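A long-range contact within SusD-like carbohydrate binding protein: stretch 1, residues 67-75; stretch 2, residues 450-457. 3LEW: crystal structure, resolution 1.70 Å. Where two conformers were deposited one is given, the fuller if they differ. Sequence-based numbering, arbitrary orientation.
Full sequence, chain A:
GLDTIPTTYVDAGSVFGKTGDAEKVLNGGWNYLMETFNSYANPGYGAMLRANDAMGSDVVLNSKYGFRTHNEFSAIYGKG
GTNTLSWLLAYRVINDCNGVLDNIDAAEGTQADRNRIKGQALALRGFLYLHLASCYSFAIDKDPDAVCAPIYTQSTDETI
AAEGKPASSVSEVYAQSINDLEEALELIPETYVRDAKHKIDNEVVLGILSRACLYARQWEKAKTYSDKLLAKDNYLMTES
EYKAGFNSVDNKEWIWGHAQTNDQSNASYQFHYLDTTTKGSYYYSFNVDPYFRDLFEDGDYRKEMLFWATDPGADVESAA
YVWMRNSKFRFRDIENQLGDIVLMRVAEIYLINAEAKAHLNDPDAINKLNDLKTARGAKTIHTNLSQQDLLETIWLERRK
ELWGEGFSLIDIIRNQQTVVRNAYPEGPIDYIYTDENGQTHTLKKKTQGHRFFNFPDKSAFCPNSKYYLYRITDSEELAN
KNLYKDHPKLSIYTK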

# COMPACT_ATOMS: atom_id res chain seq x y z
N PHE A 67 9.82 -12.78 0.43
CA PHE A 67 9.43 -12.03 -0.77
C PHE A 67 10.43 -12.00 -1.91
O PHE A 67 10.26 -11.20 -2.85
N ARG A 68 11.39 -12.91 -1.90
CA ARG A 68 12.40 -12.93 -2.99
C ARG A 68 11.72 -13.15 -4.36
O ARG A 68 12.08 -12.48 -5.31
N THR A 69 10.76 -14.07 -4.46
CA THR A 69 10.12 -14.36 -5.74
C THR A 69 9.29 -13.15 -6.23
O THR A 69 9.10 -13.01 -7.41
N HIS A 70 8.79 -12.33 -5.33
CA HIS A 70 8.08 -11.09 -5.66
C HIS A 70 9.04 -10.11 -6.29
O HIS A 70 8.69 -9.48 -7.31
N ASN A 71 10.25 -9.98 -5.73
CA ASN A 71 11.26 -9.10 -6.29
C ASN A 71 11.62 -9.53 -7.72
O ASN A 71 11.94 -8.69 -8.55
N GLU A 72 11.54 -10.83 -7.99
CA GLU A 72 11.81 -11.43 -9.30
C GLU A 72 10.65 -11.33 -10.30
O GLU A 72 10.81 -11.66 -11.50
N PHE A 73 9.48 -10.94 -9.79
CA PHE A 73 8.21 -10.89 -10.55
C PHE A 73 7.59 -12.25 -10.84
O PHE A 73 6.70 -12.38 -11.70
N SER A 74 8.04 -13.30 -10.15
CA SER A 74 7.41 -14.61 -10.39
C SER A 74 6.24 -14.96 -9.45
O SER A 74 5.41 -15.81 -9.83
N ALA A 75 6.17 -14.33 -8.26
CA ALA A 75 5.22 -14.71 -7.20
C ALA A 75 3.74 -14.47 -7.54
O ALA A 75 2.91 -15.36 -7.42
N HIS A 450 20.63 -4.12 -6.72
CA HIS A 450 19.60 -4.95 -7.34
C HIS A 450 20.14 -6.28 -7.86
O HIS A 450 21.32 -6.38 -8.24
N ARG A 451 19.26 -7.27 -7.90
CA ARG A 451 19.60 -8.61 -8.36
C ARG A 451 18.81 -9.08 -9.59
O ARG A 451 19.27 -9.97 -10.31
N PHE A 452 17.63 -8.52 -9.78
CA PHE A 452 16.71 -9.01 -10.83
C PHE A 452 16.47 -7.90 -11.79
O PHE A 452 15.83 -6.90 -11.45
N PHE A 453 17.07 -8.02 -12.97
CA PHE A 453 17.12 -6.89 -13.93
C PHE A 453 16.16 -6.99 -15.14
O PHE A 453 16.16 -6.13 -16.04
N ASN A 454 15.39 -8.06 -15.18
CA ASN A 454 14.43 -8.31 -16.25
C ASN A 454 13.36 -9.23 -15.72
O ASN A 454 13.43 -9.68 -14.57
N PHE A 455 12.32 -9.48 -16.53
CA PHE A 455 11.24 -10.34 -16.13
C PHE A 455 11.67 -11.80 -16.22
O PHE A 455 12.69 -12.09 -16.83
N PRO A 456 10.92 -12.73 -15.59
CA PRO A 456 11.36 -14.12 -15.55
C PRO A 456 11.59 -14.77 -16.92
O PRO A 456 12.44 -15.65 -17.03
N ASP A 457 10.88 -14.33 -17.95
CA ASP A 457 11.08 -14.91 -19.29
C ASP A 457 12.12 -14.14 -20.13
O ASP A 457 12.16 -14.23 -21.38

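Aromatic rings and water carry this contact; no direct hydrogen bond crosses it. Phe-452 gives the largest buried patch. Its CA-to-CB bond points toward the helical stretch, and chi1 in m lays the ring beside Glu-72, whose m, t side chain passes over one face: Glu-72 CG stands 3.3 Å from the centroid of the Phe-452 ring, nearly on the ring normal, a CH-pi contact. Asn-71, chi1 t, meets the same ring at its edge, OD1 lying 3.4 Å from Phe-452 CD2, where the polarized C-H rim suits an oxygen. Arg-68, with chi1 and chi2 both t, brings CG within 3.9 Å of Phe-452 CZ.

The second aromatic unit is edge-to-face. Phe-73 points toward the other stretch and, with chi1 m, offers a ring face to the edge of Phe-455, also m; the planes stand at 82° and Phe-73 CG is 3.9 Å from Phe-455 CD1. Phe-73 closes the helix in a Schellman motif, its positive phi part of the turn. Pro-456 adds apolar packing, its CD 4.0 Å from Phe-73 CB; the same CD also lies 3.4 Å from the carbonyl oxygen Glu-72 O.

One salt bridge lies within the first stretch: Arg-68 NH1 and Glu-72 OE2, 2.5 Å apart, linking two side chains that both touch Phe-452. Arg-451 reaches in with its end, NH1 3.8 Å from Arg-68 CG, an approach to the aliphatic part of that side chain.

Water makes the polar crossings. Water 1 donates to Asn-71 OD1 (3.0 Å), accepts from Arg-451 N (2.9 Å) and bonds His-450 ND1 (2.9 Å). Water 2 donates to both Glu-72 O and Asn-454 O, 2.7 Å each, joining two carbonyls that lack a donor between them. Asn-454 itself points away, chi1 p, and its ND2 bonds Phe-455 O at 2.9 Å, within its own stretch.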

# COMPACT_ATOMS: atom_id res chain seq x y z
CB PHE A 67 9.07 -10.62 -0.34
CG PHE A 67 7.76 -10.57 0.42
CD1 PHE A 67 7.72 -10.75 1.81
CD2 PHE A 67 6.58 -10.32 -0.26
CE1 PHE A 67 6.48 -10.72 2.52
CE2 PHE A 67 5.38 -10.25 0.45
CZ PHE A 67 5.34 -10.45 1.83
CB ARG A 68 13.49 -13.98 -2.78
CG ARG A 68 14.57 -13.97 -3.94
CD ARG A 68 15.44 -15.25 -3.98
NE ARG A 68 14.58 -16.45 -4.12
CZ ARG A 68 14.30 -17.08 -5.26
NH1 ARG A 68 14.83 -16.67 -6.42
NH2 ARG A 68 13.51 -18.15 -5.24
CB THR A 69 9.29 -15.63 -5.73
OG1 THR A 69 8.23 -15.51 -4.75
CG2 THR A 69 10.17 -16.91 -5.43
CB HIS A 70 7.35 -10.45 -4.42
CG HIS A 70 6.51 -11.42 -3.66
ND1 HIS A 70 7.05 -12.52 -3.03
CD2 HIS A 70 5.17 -11.47 -3.41
CE1 HIS A 70 6.08 -13.21 -2.44
NE2 HIS A 70 4.93 -12.59 -2.65
CB ASN A 71 12.47 -9.05 -5.36
CG ASN A 71 13.38 -7.83 -5.55
OD1 ASN A 71 14.61 -7.98 -5.51
ND2 ASN A 71 12.80 -6.62 -5.66
CB GLU A 72 12.02 -12.94 -9.12
CG GLU A 72 13.19 -13.34 -8.31
CD GLU A 72 13.43 -14.82 -8.38
OE1 GLU A 72 12.46 -15.61 -8.38
OE2 GLU A 72 14.60 -15.22 -8.47
CB PHE A 73 8.32 -10.04 -11.84
CG PHE A 73 8.56 -8.59 -11.57
CD1 PHE A 73 7.52 -7.72 -11.32
CD2 PHE A 73 9.83 -8.10 -11.59
CE1 PHE A 73 7.76 -6.37 -11.05
CE2 PHE A 73 10.08 -6.80 -11.33
CZ PHE A 73 9.05 -5.92 -11.05
CB SER A 74 8.46 -15.71 -10.38
OG SER A 74 8.93 -15.89 -9.09
CB ALA A 75 5.55 -13.98 -5.88
CB HIS A 450 18.96 -4.20 -8.51
CG HIS A 450 17.82 -3.31 -8.12
ND1 HIS A 450 16.69 -3.78 -7.47
CD2 HIS A 450 17.63 -1.97 -8.28
CE1 HIS A 450 15.86 -2.78 -7.28
NE2 HIS A 450 16.39 -1.68 -7.76
CB ARG A 451 19.32 -9.59 -7.22
CG ARG A 451 20.20 -9.34 -5.95
CD ARG A 451 19.57 -10.04 -4.74
NE ARG A 451 19.65 -11.47 -4.91
CZ ARG A 451 18.84 -12.38 -4.39
NH1 ARG A 451 17.82 -12.09 -3.60
NH2 ARG A 451 19.09 -13.65 -4.69
CB PHE A 452 15.44 -9.52 -10.18
CG PHE A 452 15.70 -10.59 -9.15
CD1 PHE A 452 16.20 -11.81 -9.52
CD2 PHE A 452 15.43 -10.35 -7.80
CE1 PHE A 452 16.46 -12.79 -8.57
CE2 PHE A 452 15.66 -11.32 -6.86
CZ PHE A 452 16.18 -12.53 -7.23
CB PHE A 453 18.56 -6.81 -14.48
CG PHE A 453 19.57 -6.55 -13.41
CD1 PHE A 453 19.63 -5.32 -12.80
CD2 PHE A 453 20.38 -7.57 -12.96
CE1 PHE A 453 20.54 -5.08 -11.76
CE2 PHE A 453 21.31 -7.32 -11.93
CZ PHE A 453 21.36 -6.07 -11.35
CB ASN A 454 15.13 -8.94 -17.45
CG ASN A 454 16.04 -10.05 -17.05
OD1 ASN A 454 17.25 -9.86 -16.95
ND2 ASN A 454 15.47 -11.21 -16.74
CB PHE A 455 10.01 -10.08 -17.01
CG PHE A 455 9.36 -8.79 -16.77
CD1 PHE A 455 8.93 -8.43 -15.48
CD2 PHE A 455 9.10 -7.91 -17.81
CE1 PHE A 455 8.26 -7.22 -15.25
CE2 PHE A 455 8.42 -6.71 -17.60
CZ PHE A 455 8.00 -6.36 -16.29
CB PRO A 456 10.21 -14.83 -14.83
CG PRO A 456 9.70 -13.85 -13.94
CD PRO A 456 9.79 -12.53 -14.66
CB ASP A 457 9.74 -14.97 -20.00
CG ASP A 457 9.27 -13.61 -20.46
OD1 ASP A 457 9.74 -12.59 -19.91
OD2 ASP A 457 8.43 -13.59 -21.39
O HOH W 1 16.48 -6.68 -7.39
O HOH W 2 12.98 -11.92 -13.07